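Local atomic coordinates of putative bacterial transcription regulation protein (Staphylococcus aureus, PDB entry 3LUR), a protein that probably acts in transcription regulation, carrying an effector-binding domain consistent with recognition of a small molecule. Residues 55-64 and 132-140; 110-121 and 148-156. All coordinates share one frame; numbering follows the deposited sequence. Where two conformers were deposited one is given.

Overall arrangement
Followed from the N terminus, the chain runs through strand 5-21 and two helices before entering strand 58-64, the first half of contact 1. Strands 70-77 and 88-103 and helix 108-124 come next; that helix supplies residues 110-121 of contact 2. Strand 134-138 then returns to pair with 58-64, closing contact 1 across 67 residues, and strand 149-156 comes back under the helix, closing contact 2 across 26. The two loops cross, since their segments alternate along the chain. Because strands 134-138 and 149-156 are neighbours in the closed antiparallel sheet, contact 1 joins strands within the barrel while contact 2 lays a helix on it.

Contact 1. Residues 55-64 and 132-140; sequences LAGILGLCIP and APFFELYQD. With EDO (1,2-ethanediol), chain I; EDO (1,2-ethanediol), chain E; EDO (1,2-ethanediol), chain H.
The F134 ring carries C62 CB over one face, 3.5 Å from the ring centroid, and P64 CG at its edge. C62 SG sits obliquely beside the same ring, a sulfur-aromatic contact at 4.4 Å from the centroid. Holding CG between the backbone N and the carbonyl carbon (chi1 55°), F134 lays its ring across to C62; H118 meets that ring with the two planes nearly perpendicular. On the other face of the sheet, the F135 ring takes L59 CD2 over one face, a CH-pi contact 3.9 Å from the centroid, while L55 CD1 and L61 CD1 approach it obliquely. W153 stacks on F135 from the neighbouring strand.

Beside this aromatic core, L137 has CG anti to the backbone N (chi1 -179°), which swings CD1 toward L59 CD1, 3.7 Å away. L61 and P133 lie side by side and point the same way, L61 CD1 touching P133 CB. E136 and Y138 project from the same face of the sheet as F134 and C62: Y138 OH donates to E136 OE1 at 2.6 Å, arriving from above the carboxylate plane, and Y72 OH also bonds that oxygen. Two hydroxyls thus grip one buried carboxylate oxygen.

Six backbone hydrogen bonds join the strands in the hydrogen-bonded pairs I58-Y138, G60-E136 and C62-F134, the shortest from C62 N to F134 O at 2.7 Å. The N-to-C directions of the short strands 58-64 and 134-138 differ by 166°. Between these pairs, L59 and L61 face L137 and F135 in non-hydrogen-bonded positions, and L59 CA adds a CA-H...O contact to E136 O. This is the ladder of two adjacent antiparallel strands in a closed barrel, here at the centre of the putative effector-binding domain.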
loop_
_atom_site.group_PDB
_atom_site.type_symbol
_atom_site.label_atom_id
_atom_site.label_comp_id
_atom_site.label_asym_id
_atom_site.label_seq_id
_atom_site.Cartn_x
_atom_site.Cartn_y
_atom_site.Cartn_z
ATOM N N LEU A 55 -3.289 11.192 2.452
ATOM C CA LEU A 55 -3.525 10.357 1.273
ATOM C C LEU A 55 -5.014 10.039 1.282
ATOM O O LEU A 55 -5.574 9.658 2.319
ATOM C CB LEU A 55 -2.700 9.078 1.289
ATOM C CG LEU A 55 -1.212 9.297 0.997
ATOM C CD1 LEU A 55 -0.421 8.060 1.253
ATOM C CD2 LEU A 55 -1.024 9.794 -0.457
ATOM N N ALA A 56 -5.660 10.223 0.133
ATOM C CA ALA A 56 -7.116 10.035 0.022
ATOM C C ALA A 56 -7.454 8.575 -0.218
ATOM O O ALA A 56 -7.677 8.138 -1.343
ATOM C CB ALA A 56 -7.692 10.909 -1.105
ATOM N N GLY A 57 -7.506 7.819 0.848
ATOM C CA GLY A 57 -7.876 6.444 0.757
ATOM C C GLY A 57 -7.213 5.691 1.877
ATOM O O GLY A 57 -6.668 6.290 2.822
ATOM N N ILE A 58 -7.340 4.392 1.815
ATOM C CA ILE A 58 -6.727 3.545 2.804
ATOM C C ILE A 58 -5.609 2.799 2.077
ATOM O O ILE A 58 -5.738 2.447 0.871
ATOM C CB ILE A 58 -7.773 2.638 3.502
ATOM C CG1 ILE A 58 -7.111 1.808 4.610
ATOM C CG2 ILE A 58 -8.513 1.771 2.487
ATOM C CD1 ILE A 58 -8.081 1.213 5.596
ATOM N N LEU A 59 -4.516 2.607 2.781
ATOM C CA LEU A 59 -3.332 1.982 2.219
ATOM C C LEU A 59 -3.160 0.525 2.549
ATOM O O LEU A 59 -3.455 0.064 3.679
ATOM C CB LEU A 59 -2.063 2.700 2.706
ATOM C CG LEU A 59 -1.684 4.130 2.283
ATOM C CD1 LEU A 59 -2.486 5.228 2.950
ATOM C CD2 LEU A 59 -0.182 4.378 2.607
ATOM N N GLY A 60 -2.631 -0.180 1.544
ATOM C CA GLY A 60 -2.091 -1.489 1.676
ATOM C C GLY A 60 -0.602 -1.282 1.453
ATOM O O GLY A 60 -0.137 -1.194 0.309
ATOM N N LEU A 61 0.132 -1.147 2.543
ATOM C CA LEU A 61 1.567 -0.849 2.475
ATOM C C LEU A 61 2.388 -2.123 2.485
ATOM O O LEU A 61 2.351 -2.906 3.453
ATOM C CB LEU A 61 1.992 0.055 3.648
ATOM C CG LEU A 61 3.442 0.569 3.685
ATOM C CD1 LEU A 61 3.680 1.720 2.701
ATOM C CD2 LEU A 61 3.810 1.005 5.088
ATOM N N CYS A 62 3.184 -2.300 1.429
ATOM C CA CYS A 62 4.056 -3.424 1.292
ATOM C C CYS A 62 5.420 -3.056 1.819
ATOM O O CYS A 62 6.017 -2.078 1.366
ATOM C CB CYS A 62 4.123 -3.824 -0.176
ATOM S SG CYS A 62 2.474 -4.327 -0.800
ATOM N N ILE A 63 5.881 -3.823 2.809
ATOM C CA ILE A 63 7.100 -3.539 3.527
ATOM C C ILE A 63 8.066 -4.705 3.315
ATOM O O ILE A 63 7.998 -5.717 4.013
ATOM C CB ILE A 63 6.831 -3.293 5.050
ATOM C CG1 ILE A 63 5.817 -2.166 5.241
ATOM C CG2 ILE A 63 8.159 -2.940 5.823
ATOM C CD1 ILE A 63 5.306 -1.981 6.666
ATOM N N PRO A 64 8.937 -4.585 2.310
ATOM C CA PRO A 64 9.953 -5.656 2.188
ATOM C C PRO A 64 10.762 -5.702 3.462
ATOM O O PRO A 64 11.181 -4.644 3.969
ATOM C CB PRO A 64 10.820 -5.206 1.016
ATOM C CG PRO A 64 9.979 -4.211 0.247
ATOM C CD PRO A 64 9.083 -3.550 1.279
ATOM N N ALA A 132 12.324 0.781 -0.549
ATOM C CA ALA A 132 11.577 1.379 0.506
ATOM C C ALA A 132 10.195 0.807 0.367
ATOM O O ALA A 132 9.873 0.163 -0.662
ATOM C CB ALA A 132 11.528 2.899 0.334
ATOM N N PRO A 133 9.342 1.084 1.349
ATOM C CA PRO A 133 7.983 0.564 1.224
ATOM C C PRO A 133 7.235 1.119 0.018
ATOM O O PRO A 133 7.502 2.227 -0.424
ATOM C CB PRO A 133 7.335 0.981 2.548
ATOM C CG PRO A 133 8.451 1.091 3.498
ATOM C CD PRO A 133 9.576 1.674 2.678
ATOM N N PHE A 134 6.321 0.314 -0.530
ATOM C CA PHE A 134 5.497 0.730 -1.640
ATOM C C PHE A 134 4.051 0.397 -1.273
ATOM O O PHE A 134 3.821 -0.431 -0.412
ATOM C CB PHE A 134 5.936 0.060 -2.954
ATOM C CG PHE A 134 5.983 -1.444 -2.909
ATOM C CD1 PHE A 134 7.110 -2.113 -2.405
ATOM C CD2 PHE A 134 4.920 -2.198 -3.421
ATOM C CE1 PHE A 134 7.170 -3.519 -2.392
ATOM C CE2 PHE A 134 4.972 -3.611 -3.399
ATOM C CZ PHE A 134 6.093 -4.262 -2.876
ATOM N N PHE A 135 3.091 1.057 -1.889
ATOM C CA PHE A 135 1.716 0.843 -1.448
ATOM C C PHE A 135 0.646 0.881 -2.504
ATOM O O PHE A 135 0.799 1.487 -3.561
ATOM C CB PHE A 135 1.371 1.811 -0.284
ATOM C CG PHE A 135 1.487 3.285 -0.613
ATOM C CD1 PHE A 135 2.679 3.963 -0.421
ATOM C CD2 PHE A 135 0.371 4.006 -1.056
ATOM C CE1 PHE A 135 2.779 5.313 -0.685
ATOM C CE2 PHE A 135 0.456 5.365 -1.305
ATOM C CZ PHE A 135 1.666 6.022 -1.140
ATOM N N GLU A 136 -0.457 0.217 -2.164
ATOM C CA GLU A 136 -1.696 0.274 -2.895
ATOM C C GLU A 136 -2.522 1.313 -2.153
ATOM O O GLU A 136 -2.548 1.315 -0.926
ATOM C CB GLU A 136 -2.396 -1.089 -2.806
ATOM C CG GLU A 136 -1.560 -2.229 -3.318
ATOM C CD GLU A 136 -1.861 -3.564 -2.661
ATOM O OE1 GLU A 136 -2.850 -3.713 -1.912
ATOM O OE2 GLU A 136 -1.085 -4.480 -2.905
ATOM N N LEU A 137 -3.210 2.170 -2.873
ATOM C CA LEU A 137 -4.046 3.166 -2.235
ATOM C C LEU A 137 -5.464 2.980 -2.754
ATOM O O LEU A 137 -5.727 3.057 -3.987
ATOM C CB LEU A 137 -3.519 4.573 -2.499
ATOM C CG LEU A 137 -4.294 5.745 -1.871
ATOM C CD1 LEU A 137 -4.208 5.681 -0.315
ATOM C CD2 LEU A 137 -3.834 7.102 -2.403
ATOM N N TYR A 138 -6.378 2.762 -1.807
ATOM C CA TYR A 138 -7.801 2.458 -2.101
ATOM C C TYR A 138 -8.774 3.575 -1.724
ATOM O O TYR A 138 -8.993 3.854 -0.557
ATOM C CB TYR A 138 -8.212 1.189 -1.357
ATOM C CG TYR A 138 -7.425 -0.040 -1.744
ATOM C CD1 TYR A 138 -7.770 -0.777 -2.859
ATOM C CD2 TYR A 138 -6.341 -0.467 -0.996
ATOM C CE1 TYR A 138 -7.056 -1.896 -3.214
ATOM C CE2 TYR A 138 -5.624 -1.561 -1.338
ATOM C CZ TYR A 138 -5.972 -2.274 -2.466
ATOM O OH TYR A 138 -5.233 -3.380 -2.818
ATOM N N GLN A 139 -9.325 4.220 -2.741
ATOM C CA GLN A 139 -10.374 5.198 -2.591
ATOM C C GLN A 139 -11.658 4.456 -2.296
ATOM O O GLN A 139 -11.735 3.215 -2.494
ATOM C CB GLN A 139 -10.545 5.980 -3.895
ATOM C CG GLN A 139 -10.955 5.104 -5.092
ATOM C CD GLN A 139 -11.076 5.888 -6.374
ATOM O OE1 GLN A 139 -11.743 6.902 -6.419
ATOM N NE2 GLN A 139 -10.414 5.414 -7.427
ATOM N N ASP A 140 -12.659 5.192 -1.831
ATOM C CA ASP A 140 -13.944 4.614 -1.615
ATOM C C ASP A 140 -14.540 4.339 -2.997
ATOM O O ASP A 140 -14.203 5.012 -3.986
ATOM C CB ASP A 140 -14.838 5.550 -0.816
ATOM C CG ASP A 140 -16.012 4.841 -0.189
ATOM O OD1 ASP A 140 -16.066 3.589 -0.203
ATOM O OD2 ASP A 140 -16.866 5.538 0.375
HETATM C C1 EDO I . -6.634 6.871 -4.776
HETATM O O1 EDO I . -7.588 6.681 -5.803
HETATM C C2 EDO I . -6.607 8.339 -4.399
HETATM O O2 EDO I . -7.823 8.689 -3.770
HETATM C C1 EDO E . -11.299 8.859 -1.884
HETATM O O1 EDO E . -12.437 8.014 -1.617
HETATM C C2 EDO E . -11.732 10.003 -2.795
HETATM O O2 EDO E . -12.125 9.531 -4.109
HETATM C C1 EDO H . -12.470 5.052 1.818
HETATM O O1 EDO H . -11.353 4.216 1.462
HETATM C C2 EDO H . -12.178 6.505 1.420
HETATM O O2 EDO H . -11.184 7.083 2.275
#

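Contact 2. Residues 110-121 and 148-156; sequences VQQKMEEVHHYI and YITEIWMPV. With EDO (1,2-ethanediol), chain G.
A helix laid on the barrel wall forms this contact: residues 110-121 of helix 108-124 run above strand 149-156, the axes of the two short segments approaching to 9.9 Å and crossing at -31°. No hydrogen bond spans the two segments. From the strand, T150, I152 and M154 rise toward the helix and meet V110, then K113 and M114, then V117, H118 and I121.

V110 crosses T150 at about a right angle, with V110 CG2 3.4 Å from T150 OG1. I152, the middle residue of the three, has the most area buried against the helix: its CD1 touches K113 CG at 3.8 Å, and its CG2 meets M114 CE at 3.7 Å. M114, a selenomethionine, bends at both chi2 and chi3 (64° and 79°), which curls its CE back over I152 and leaves M114 SE 4.1 Å from M154 SE.

M154, also a selenomethionine and modelled in two conformers, lies at the far end. In the one described, M154 and V117 reach toward each other, M154 CG coming 3.6 Å from V117 CG1, and M154 CE lies against I121 CD1 at 3.7 Å, with the H118 ring approached obliquely. The ring of H118 bonds through ND1, in its plane, to O2 of a 1,2-ethanediol at 2.7 Å, probably from crystallisation.

On the strand's other side, W153 takes Y97 edge-to-face. V110 and T150 also touch Y138 of strand 134-138. The arrangement is that of an amphipathic helix packed on one face of the antiparallel sheet, mostly through apolar side chains, in an alpha+beta effector-binding domain.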
loop_
_atom_site.group_PDB
_atom_site.type_symbol
_atom_site.label_atom_id
_atom_site.label_comp_id
_atom_site.label_asym_id
_atom_site.label_seq_id
_atom_site.Cartn_x
_atom_site.Cartn_y
_atom_site.Cartn_z
ATOM N N VAL A 110 -5.471 -5.873 -8.731
ATOM C CA VAL A 110 -4.361 -5.223 -8.048
ATOM C C VAL A 110 -3.116 -6.107 -8.037
ATOM O O VAL A 110 -2.014 -5.647 -8.308
ATOM C CB VAL A 110 -4.728 -4.843 -6.631
ATOM C CG1 VAL A 110 -3.544 -4.096 -5.964
ATOM C CG2 VAL A 110 -5.980 -3.980 -6.629
ATOM N N GLN A 111 -3.316 -7.390 -7.770
ATOM C CA GLN A 111 -2.175 -8.281 -7.762
ATOM C C GLN A 111 -1.637 -8.493 -9.181
ATOM O O GLN A 111 -0.402 -8.521 -9.360
ATOM C CB GLN A 111 -2.493 -9.557 -7.005
ATOM C CG GLN A 111 -2.794 -9.231 -5.530
ATOM C CD GLN A 111 -2.953 -10.453 -4.653
ATOM O OE1 GLN A 111 -2.962 -11.587 -5.136
ATOM N NE2 GLN A 111 -3.058 -10.226 -3.345
ATOM N N GLN A 112 -2.512 -8.546 -10.188
ATOM C CA GLN A 112 -2.060 -8.635 -11.585
ATOM C C GLN A 112 -1.239 -7.421 -11.938
ATOM O O GLN A 112 -0.146 -7.530 -12.512
ATOM C CB GLN A 112 -3.229 -8.721 -12.553
ATOM C CG GLN A 112 -2.830 -9.056 -14.036
ATOM C CD GLN A 112 -2.391 -7.853 -14.921
ATOM O OE1 GLN A 112 -2.574 -6.648 -14.576
ATOM N NE2 GLN A 112 -1.859 -8.185 -16.099
ATOM N N LYS A 113 -1.754 -6.246 -11.595
ATOM C CA LYS A 113 -1.045 -5.023 -11.922
ATOM C C LYS A 113 0.257 -4.907 -11.160
ATOM O O LYS A 113 1.247 -4.420 -11.696
ATOM C CB LYS A 113 -1.904 -3.795 -11.637
ATOM C CG LYS A 113 -1.281 -2.474 -12.139
ATOM C CD LYS A 113 -1.210 -2.406 -13.660
ATOM C CE LYS A 113 -0.634 -1.081 -14.108
ATOM N NZ LYS A 113 -0.936 -0.768 -15.497
HETATM N N MSE A 114 0.266 -5.359 -9.910
HETATM C CA MSE A 114 1.461 -5.273 -9.106
HETATM C C MSE A 114 2.552 -6.150 -9.750
HETATM O O MSE A 114 3.723 -5.754 -9.837
HETATM C CB MSE A 114 1.174 -5.692 -7.660
HETATM C CG MSE A 114 2.400 -5.568 -6.772
HETATM SE SE MSE A 114 2.996 -3.706 -6.600
HETATM C CE MSE A 114 1.687 -3.141 -5.309
ATOM N N GLU A 115 2.175 -7.323 -10.227
ATOM C CA GLU A 115 3.127 -8.173 -10.925
ATOM C C GLU A 115 3.679 -7.465 -12.187
ATOM O O GLU A 115 4.886 -7.532 -12.464
ATOM C CB GLU A 115 2.493 -9.483 -11.309
ATOM C CG GLU A 115 3.438 -10.389 -12.058
ATOM N N GLU A 116 2.804 -6.796 -12.939
ATOM C CA GLU A 116 3.240 -6.065 -14.144
ATOM C C GLU A 116 4.210 -4.952 -13.724
ATOM O O GLU A 116 5.246 -4.758 -14.362
ATOM C CB GLU A 116 2.075 -5.422 -14.892
ATOM C CG GLU A 116 0.948 -6.364 -15.314
ATOM C CD GLU A 116 1.333 -7.324 -16.406
ATOM O OE1 GLU A 116 2.527 -7.441 -16.745
ATOM O OE2 GLU A 116 0.426 -7.956 -16.973
ATOM N N VAL A 117 3.867 -4.239 -12.650
ATOM C CA VAL A 117 4.727 -3.146 -12.144
ATOM C C VAL A 117 6.114 -3.655 -11.757
ATOM O O VAL A 117 7.106 -3.071 -12.149
ATOM C CB VAL A 117 4.095 -2.424 -10.946
ATOM C CG1 VAL A 117 5.105 -1.507 -10.313
ATOM C CG2 VAL A 117 2.892 -1.663 -11.390
ATOM N N HIS A 118 6.189 -4.731 -10.979
ATOM C CA HIS A 118 7.510 -5.311 -10.639
ATOM C C HIS A 118 8.285 -5.666 -11.892
ATOM O O HIS A 118 9.463 -5.367 -11.985
ATOM C CB HIS A 118 7.408 -6.546 -9.730
ATOM C CG HIS A 118 6.987 -6.232 -8.322
ATOM N ND1 HIS A 118 7.600 -5.258 -7.557
ATOM C CD2 HIS A 118 6.046 -6.801 -7.526
ATOM C CE1 HIS A 118 7.022 -5.213 -6.367
ATOM N NE2 HIS A 118 6.078 -6.141 -6.323
ATOM N N HIS A 119 7.619 -6.264 -12.872
ATOM C CA HIS A 119 8.275 -6.613 -14.110
ATOM C C HIS A 119 8.801 -5.372 -14.837
ATOM O O HIS A 119 9.920 -5.358 -15.340
ATOM C CB HIS A 119 7.337 -7.394 -15.033
ATOM C CG HIS A 119 7.938 -7.681 -16.362
ATOM N ND1 HIS A 119 9.081 -8.434 -16.508
ATOM C CD2 HIS A 119 7.578 -7.299 -17.604
ATOM C CE1 HIS A 119 9.395 -8.505 -17.783
ATOM N NE2 HIS A 119 8.504 -7.822 -18.468
ATOM N N TYR A 120 7.972 -4.336 -14.886
ATOM C CA TYR A 120 8.332 -3.085 -15.549
ATOM C C TYR A 120 9.558 -2.459 -14.901
ATOM O O TYR A 120 10.512 -2.029 -15.587
ATOM C CB TYR A 120 7.137 -2.121 -15.535
ATOM C CG TYR A 120 7.518 -0.725 -15.928
ATOM C CD1 TYR A 120 7.700 -0.381 -17.250
ATOM C CD2 TYR A 120 7.741 0.237 -14.968
ATOM C CE1 TYR A 120 8.125 0.902 -17.605
ATOM C CE2 TYR A 120 8.138 1.513 -15.311
ATOM C CZ TYR A 120 8.321 1.840 -16.629
ATOM O OH TYR A 120 8.716 3.101 -16.950
ATOM N N ILE A 121 9.573 -2.472 -13.585
ATOM C CA ILE A 121 10.719 -1.940 -12.812
ATOM C C ILE A 121 11.966 -2.763 -13.040
ATOM O O ILE A 121 13.048 -2.219 -13.273
ATOM C CB ILE A 121 10.382 -1.862 -11.314
ATOM C CG1 ILE A 121 9.381 -0.753 -11.095
ATOM C CG2 ILE A 121 11.678 -1.645 -10.426
ATOM C CD1 ILE A 121 8.824 -0.727 -9.712
ATOM N N TYR A 148 -13.153 -0.452 -10.995
ATOM C CA TYR A 148 -12.567 0.164 -9.815
ATOM C C TYR A 148 -11.085 0.451 -10.026
ATOM O O TYR A 148 -10.342 -0.373 -10.589
ATOM C CB TYR A 148 -12.770 -0.711 -8.554
ATOM C CG TYR A 148 -12.151 -0.112 -7.318
ATOM C CD1 TYR A 148 -12.834 0.856 -6.569
ATOM C CD2 TYR A 148 -10.865 -0.449 -6.931
ATOM C CE1 TYR A 148 -12.255 1.435 -5.447
ATOM C CE2 TYR A 148 -10.282 0.116 -5.808
ATOM C CZ TYR A 148 -10.972 1.074 -5.074
ATOM O OH TYR A 148 -10.355 1.626 -3.968
ATOM N N ILE A 149 -10.656 1.627 -9.590
ATOM C CA ILE A 149 -9.248 2.024 -9.735
ATOM C C ILE A 149 -8.503 2.057 -8.423
ATOM O O ILE A 149 -8.911 2.736 -7.479
ATOM C CB ILE A 149 -9.119 3.405 -10.415
ATOM C CG1 ILE A 149 -9.597 3.299 -11.862
ATOM C CG2 ILE A 149 -7.617 3.885 -10.390
ATOM C CD1 ILE A 149 -9.815 4.653 -12.535
ATOM N N THR A 150 -7.394 1.310 -8.379
ATOM C CA THR A 150 -6.488 1.266 -7.248
ATOM C C THR A 150 -5.189 1.924 -7.722
ATOM O O THR A 150 -4.723 1.637 -8.830
ATOM C CB THR A 150 -6.139 -0.211 -6.839
ATOM O OG1 THR A 150 -7.324 -0.899 -6.457
ATOM C CG2 THR A 150 -5.145 -0.248 -5.680
ATOM N N GLU A 151 -4.611 2.788 -6.908
ATOM C CA GLU A 151 -3.314 3.356 -7.241
ATOM C C GLU A 151 -2.220 2.539 -6.642
ATOM O O GLU A 151 -2.323 2.069 -5.512
ATOM C CB GLU A 151 -3.193 4.796 -6.768
ATOM C CG GLU A 151 -4.087 5.745 -7.490
ATOM C CD GLU A 151 -3.894 7.190 -7.054
ATOM O OE1 GLU A 151 -3.296 7.439 -5.987
ATOM O OE2 GLU A 151 -4.418 8.076 -7.765
ATOM N N ILE A 152 -1.134 2.396 -7.384
ATOM C CA ILE A 152 0.035 1.677 -6.895
ATOM C C ILE A 152 1.193 2.695 -6.893
ATOM O O ILE A 152 1.566 3.238 -7.944
ATOM C CB ILE A 152 0.376 0.449 -7.765
ATOM C CG1 ILE A 152 -0.647 -0.666 -7.525
ATOM C CG2 ILE A 152 1.811 -0.075 -7.444
ATOM C CD1 ILE A 152 -0.557 -1.849 -8.511
ATOM N N TRP A 153 1.757 2.919 -5.726
ATOM C CA TRP A 153 2.795 3.928 -5.535
ATOM C C TRP A 153 4.103 3.235 -5.271
ATOM O O TRP A 153 4.279 2.621 -4.219
ATOM C CB TRP A 153 2.443 4.792 -4.335
ATOM C CG TRP A 153 1.289 5.694 -4.503
ATOM C CD1 TRP A 153 -0.020 5.346 -4.693
ATOM C CD2 TRP A 153 1.314 7.118 -4.402
ATOM N NE1 TRP A 153 -0.803 6.474 -4.773
ATOM C CE2 TRP A 153 -0.014 7.576 -4.576
ATOM C CE3 TRP A 153 2.324 8.045 -4.197
ATOM C CZ2 TRP A 153 -0.347 8.942 -4.565
ATOM C CZ3 TRP A 153 1.996 9.400 -4.161
ATOM C CH2 TRP A 153 0.664 9.830 -4.343
HETATM N N MSE A 154 5.045 3.414 -6.187
HETATM C CA MSE A 154 6.347 2.782 -6.113
HETATM C C MSE A 154 7.409 3.868 -5.946
HETATM O O MSE A 154 7.524 4.764 -6.791
HETATM C CB MSE A 154 6.643 2.016 -7.411
HETATM C CG MSE A 154 5.581 1.070 -7.806
HETATM SE SE MSE A 154 5.309 -0.369 -6.495
HETATM C CE MSE A 154 6.996 -1.229 -6.546
ATOM N N PRO A 155 8.205 3.779 -4.872
ATOM C CA PRO A 155 9.209 4.811 -4.587
ATOM C C PRO A 155 10.396 4.798 -5.537
ATOM O O PRO A 155 10.863 3.725 -5.964
ATOM C CB PRO A 155 9.641 4.481 -3.170
ATOM C CG PRO A 155 9.435 3.054 -3.046
ATOM C CD PRO A 155 8.219 2.725 -3.840
ATOM N N VAL A 156 10.836 5.982 -5.931
ATOM C CA VAL A 156 11.963 6.093 -6.842
ATOM C C VAL A 156 12.903 7.154 -6.339
ATOM O O VAL A 156 12.537 8.001 -5.493
ATOM C CB VAL A 156 11.521 6.430 -8.273
ATOM C CG1 VAL A 156 10.696 5.277 -8.873
ATOM C CG2 VAL A 156 10.706 7.710 -8.310
HETATM C C1 EDO G . 11.476 -6.061 -8.141
HETATM O O1 EDO G . 10.373 -6.787 -7.583
HETATM C C2 EDO G . 10.947 -4.838 -8.882
HETATM O O2 EDO G . 10.007 -4.097 -8.073
#